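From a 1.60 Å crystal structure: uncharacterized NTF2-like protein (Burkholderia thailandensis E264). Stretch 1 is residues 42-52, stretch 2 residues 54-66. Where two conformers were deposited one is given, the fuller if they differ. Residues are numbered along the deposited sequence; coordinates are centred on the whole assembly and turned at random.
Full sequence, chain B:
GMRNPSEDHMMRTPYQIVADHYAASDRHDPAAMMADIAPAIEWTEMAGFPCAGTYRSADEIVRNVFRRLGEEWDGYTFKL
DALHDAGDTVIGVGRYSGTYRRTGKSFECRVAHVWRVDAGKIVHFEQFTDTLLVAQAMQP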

# COMPACT_ATOMS: atom_id res chain seq x y z
N GLU B 42 -7.86 6.97 14.04
CA GLU B 42 -7.99 7.49 12.69
C GLU B 42 -7.80 6.30 11.73
O GLU B 42 -6.71 5.76 11.63
CB GLU B 42 -6.98 8.61 12.45
CG GLU B 42 -7.22 9.80 13.38
CD GLU B 42 -6.27 10.96 13.16
OE1 GLU B 42 -5.50 10.95 12.17
OE2 GLU B 42 -6.32 11.90 13.98
N TRP B 43 -8.88 5.89 11.08
CA TRP B 43 -8.90 4.73 10.20
C TRP B 43 -9.22 5.24 8.79
O TRP B 43 -10.34 5.70 8.50
CB TRP B 43 -9.95 3.76 10.70
CG TRP B 43 -10.16 2.56 9.89
CD1 TRP B 43 -10.62 2.50 8.58
CD2 TRP B 43 -9.97 1.21 10.30
NE1 TRP B 43 -10.74 1.20 8.18
CE2 TRP B 43 -10.36 0.38 9.21
CE3 TRP B 43 -9.56 0.60 11.49
CZ2 TRP B 43 -10.31 -1.03 9.26
CZ3 TRP B 43 -9.48 -0.83 11.52
CH2 TRP B 43 -9.87 -1.60 10.41
N THR B 44 -8.22 5.20 7.93
CA THR B 44 -8.29 5.71 6.59
C THR B 44 -8.40 4.61 5.49
O THR B 44 -7.49 3.80 5.28
CB THR B 44 -7.11 6.63 6.24
OG1 THR B 44 -7.10 7.70 7.20
CG2 THR B 44 -7.21 7.14 4.81
N GLU B 45 -9.53 4.60 4.80
CA GLU B 45 -9.74 3.80 3.60
C GLU B 45 -9.23 4.69 2.44
O GLU B 45 -9.42 5.91 2.45
CB GLU B 45 -11.23 3.48 3.42
CG GLU B 45 -11.78 2.55 4.49
CD GLU B 45 -11.35 1.14 4.31
OE1 GLU B 45 -11.73 0.52 3.30
OE2 GLU B 45 -10.69 0.61 5.20
N MSE B 46 -8.51 4.07 1.51
CA MSE B 46 -7.86 4.82 0.45
C MSE B 46 -8.81 5.68 -0.39
O MSE B 46 -9.92 5.28 -0.66
CB MSE B 46 -7.07 3.87 -0.45
CG MSE B 46 -6.17 4.53 -1.37
SE MSE B 46 -5.00 3.31 -2.40
CE MSE B 46 -3.19 3.80 -1.82
N ALA B 47 -8.33 6.83 -0.89
CA ALA B 47 -9.14 7.80 -1.57
C ALA B 47 -9.90 7.16 -2.73
O ALA B 47 -11.10 7.46 -2.93
CB ALA B 47 -8.26 8.95 -2.05
N GLY B 48 -9.23 6.31 -3.52
CA GLY B 48 -9.90 5.65 -4.66
C GLY B 48 -10.74 4.43 -4.35
O GLY B 48 -11.35 3.87 -5.27
N PHE B 49 -10.77 4.02 -3.08
CA PHE B 49 -11.52 2.82 -2.64
C PHE B 49 -12.99 3.22 -2.42
O PHE B 49 -13.24 4.35 -1.98
CB PHE B 49 -10.89 2.25 -1.38
CG PHE B 49 -11.38 0.87 -1.03
CD1 PHE B 49 -10.98 -0.24 -1.77
CD2 PHE B 49 -12.23 0.68 0.05
CE1 PHE B 49 -11.45 -1.49 -1.42
CE2 PHE B 49 -12.71 -0.55 0.39
CZ PHE B 49 -12.32 -1.65 -0.35
N PRO B 50 -13.98 2.33 -2.68
CA PRO B 50 -15.38 2.77 -2.52
C PRO B 50 -15.73 3.31 -1.13
O PRO B 50 -16.50 4.26 -1.01
CB PRO B 50 -16.22 1.52 -2.81
CG PRO B 50 -15.26 0.40 -3.12
CD PRO B 50 -13.89 0.97 -3.25
N CYS B 51 -15.16 2.68 -0.10
CA CYS B 51 -15.31 3.12 1.28
C CYS B 51 -14.38 4.29 1.74
O CYS B 51 -14.24 4.50 2.95
CB CYS B 51 -15.16 1.93 2.20
SG CYS B 51 -16.41 0.68 1.81
N ALA B 52 -13.73 4.96 0.77
CA ALA B 52 -12.80 6.04 0.99
C ALA B 52 -13.22 6.94 2.14
O ALA B 52 -14.38 7.37 2.23
CB ALA B 52 -12.64 6.91 -0.26
N THR B 54 -11.72 8.96 6.20
CA THR B 54 -11.09 8.76 7.52
C THR B 54 -12.18 8.71 8.59
O THR B 54 -12.99 9.64 8.69
CB THR B 54 -10.02 9.80 7.87
OG1 THR B 54 -8.98 9.72 6.92
CG2 THR B 54 -9.46 9.59 9.26
N TYR B 55 -12.21 7.59 9.30
CA TYR B 55 -13.24 7.27 10.28
C TYR B 55 -12.67 7.32 11.66
O TYR B 55 -11.53 6.90 11.89
CB TYR B 55 -13.82 5.89 9.97
CG TYR B 55 -14.38 5.86 8.57
CD1 TYR B 55 -15.58 6.46 8.27
CD2 TYR B 55 -13.67 5.32 7.50
CE1 TYR B 55 -16.05 6.51 7.00
CE2 TYR B 55 -14.15 5.32 6.24
CZ TYR B 55 -15.35 5.93 5.98
OH TYR B 55 -15.84 5.96 4.69
N ARG B 56 -13.46 7.83 12.60
CA ARG B 56 -12.91 8.31 13.87
C ARG B 56 -13.56 7.65 15.09
O ARG B 56 -13.44 8.16 16.22
CB ARG B 56 -12.98 9.84 13.93
CG ARG B 56 -12.12 10.51 12.84
CD ARG B 56 -11.90 11.96 13.10
NE ARG B 56 -10.61 12.36 12.56
CZ ARG B 56 -10.38 12.68 11.30
NH1 ARG B 56 -11.37 12.68 10.40
NH2 ARG B 56 -9.13 13.01 10.93
N SER B 57 -14.21 6.51 14.89
CA SER B 57 -14.71 5.70 16.00
C SER B 57 -14.93 4.31 15.48
O SER B 57 -15.10 4.11 14.27
CB SER B 57 -16.06 6.22 16.57
OG SER B 57 -17.12 6.16 15.60
N ALA B 58 -14.93 3.36 16.41
CA ALA B 58 -15.29 1.99 16.07
C ALA B 58 -16.67 1.91 15.38
O ALA B 58 -16.83 1.24 14.37
CB ALA B 58 -15.26 1.07 17.31
N ASP B 59 -17.66 2.66 15.90
CA ASP B 59 -19.01 2.70 15.29
C ASP B 59 -18.97 3.11 13.84
O ASP B 59 -19.64 2.50 13.00
CB ASP B 59 -19.97 3.65 16.05
CG ASP B 59 -21.31 3.84 15.32
OD1 ASP B 59 -22.10 2.87 15.19
OD2 ASP B 59 -21.58 4.98 14.87
N GLU B 60 -18.21 4.16 13.54
CA GLU B 60 -18.06 4.64 12.17
C GLU B 60 -17.46 3.57 11.28
O GLU B 60 -17.93 3.32 10.16
CB GLU B 60 -17.18 5.88 12.11
CG GLU B 60 -17.89 7.15 12.54
CD GLU B 60 -16.93 8.33 12.62
OE1 GLU B 60 -16.12 8.52 11.68
OE2 GLU B 60 -17.00 9.08 13.63
N ILE B 61 -16.41 2.94 11.78
CA ILE B 61 -15.70 1.94 10.99
C ILE B 61 -16.64 0.78 10.68
O ILE B 61 -16.73 0.31 9.55
CB ILE B 61 -14.44 1.46 11.74
CG1 ILE B 61 -13.47 2.64 11.88
CG2 ILE B 61 -13.77 0.30 10.97
CD1 ILE B 61 -12.41 2.45 13.09
N VAL B 62 -17.39 0.33 11.69
CA VAL B 62 -18.27 -0.83 11.44
C VAL B 62 -19.35 -0.44 10.45
O VAL B 62 -19.60 -1.14 9.48
CB VAL B 62 -18.89 -1.33 12.77
CG1 VAL B 62 -20.00 -2.32 12.51
CG2 VAL B 62 -17.80 -1.89 13.71
N ARG B 63 -20.01 0.69 10.69
CA ARG B 63 -21.12 1.10 9.81
C ARG B 63 -20.67 1.50 8.41
O ARG B 63 -21.27 1.11 7.44
CB ARG B 63 -21.92 2.24 10.42
CG ARG B 63 -22.88 1.84 11.55
CD ARG B 63 -23.80 3.00 11.96
NE ARG B 63 -23.00 4.12 12.38
CZ ARG B 63 -22.62 5.14 11.61
NH1 ARG B 63 -23.11 5.34 10.37
NH2 ARG B 63 -21.77 6.02 12.13
N ASN B 64 -19.66 2.34 8.30
CA ASN B 64 -19.32 2.96 7.01
C ASN B 64 -18.27 2.21 6.20
O ASN B 64 -18.04 2.51 5.02
CB ASN B 64 -18.89 4.42 7.21
CG ASN B 64 -19.91 5.26 8.01
OD1 ASN B 64 -21.14 5.05 7.91
ND2 ASN B 64 -19.40 6.22 8.82
N VAL B 65 -17.61 1.23 6.82
CA VAL B 65 -16.65 0.39 6.11
C VAL B 65 -17.16 -1.05 6.04
O VAL B 65 -17.58 -1.50 5.00
CB VAL B 65 -15.23 0.46 6.70
CG1 VAL B 65 -14.22 -0.37 5.86
CG2 VAL B 65 -14.77 1.93 6.85
N PHE B 66 -17.15 -1.77 7.16
CA PHE B 66 -17.41 -3.20 7.10
C PHE B 66 -18.84 -3.53 6.72
O PHE B 66 -19.07 -4.41 5.92
CB PHE B 66 -17.04 -3.86 8.41
CG PHE B 66 -15.55 -3.88 8.63
CD1 PHE B 66 -14.77 -4.84 7.98
CD2 PHE B 66 -14.94 -2.95 9.44
CE1 PHE B 66 -13.40 -4.86 8.16
CE2 PHE B 66 -13.56 -2.97 9.62
CZ PHE B 66 -12.80 -3.93 8.97
O HOH W 1 -9.28 11.36 15.11

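The strand segments 42-45 and 54-55, each the end of a strand that begins earlier in the chain, pair antiparallel, and the chain then turns into a helix from A58 that runs at 18° to the first strand and lays I61, V65 and F66 against it. The register is set at W43 and Y55, which exchange backbone hydrogen bonds: W43 N to Y55 O at 2.9 Å, Y55 N to W43 O at 2.8 Å. One step on, T44 and T54 form a non-hydrogen-bonded pair; with both chi1 angles m, their hydroxyls meet, T44 OG1 to T54 OG1 at 2.8 Å, adding a side-chain hydrogen bond where the backbone offers none.

W43 and Y55 share the other face. With chi1 t, the W43 indole packs against the helix: I61 CG2 sits over its six-membered ring, 3.9 Å from the centroid, and W43 CZ2 reaches F66 CE2 at 3.8 Å. W43 NE1 donates to E45 OE2 at 3.0 Å, within the same strand, while E45, folded m,m, brings CD within 3.6 Å of V65 CG1.

Y55, chi1 m, extends past E45 to the 49-52 turn, where its OH donates to C51 O at 2.8 Å, tying strand to loop. At the exposed margin, water 1 links E42 OE2 (3.2 Å) to R56 NE (3.0 Å).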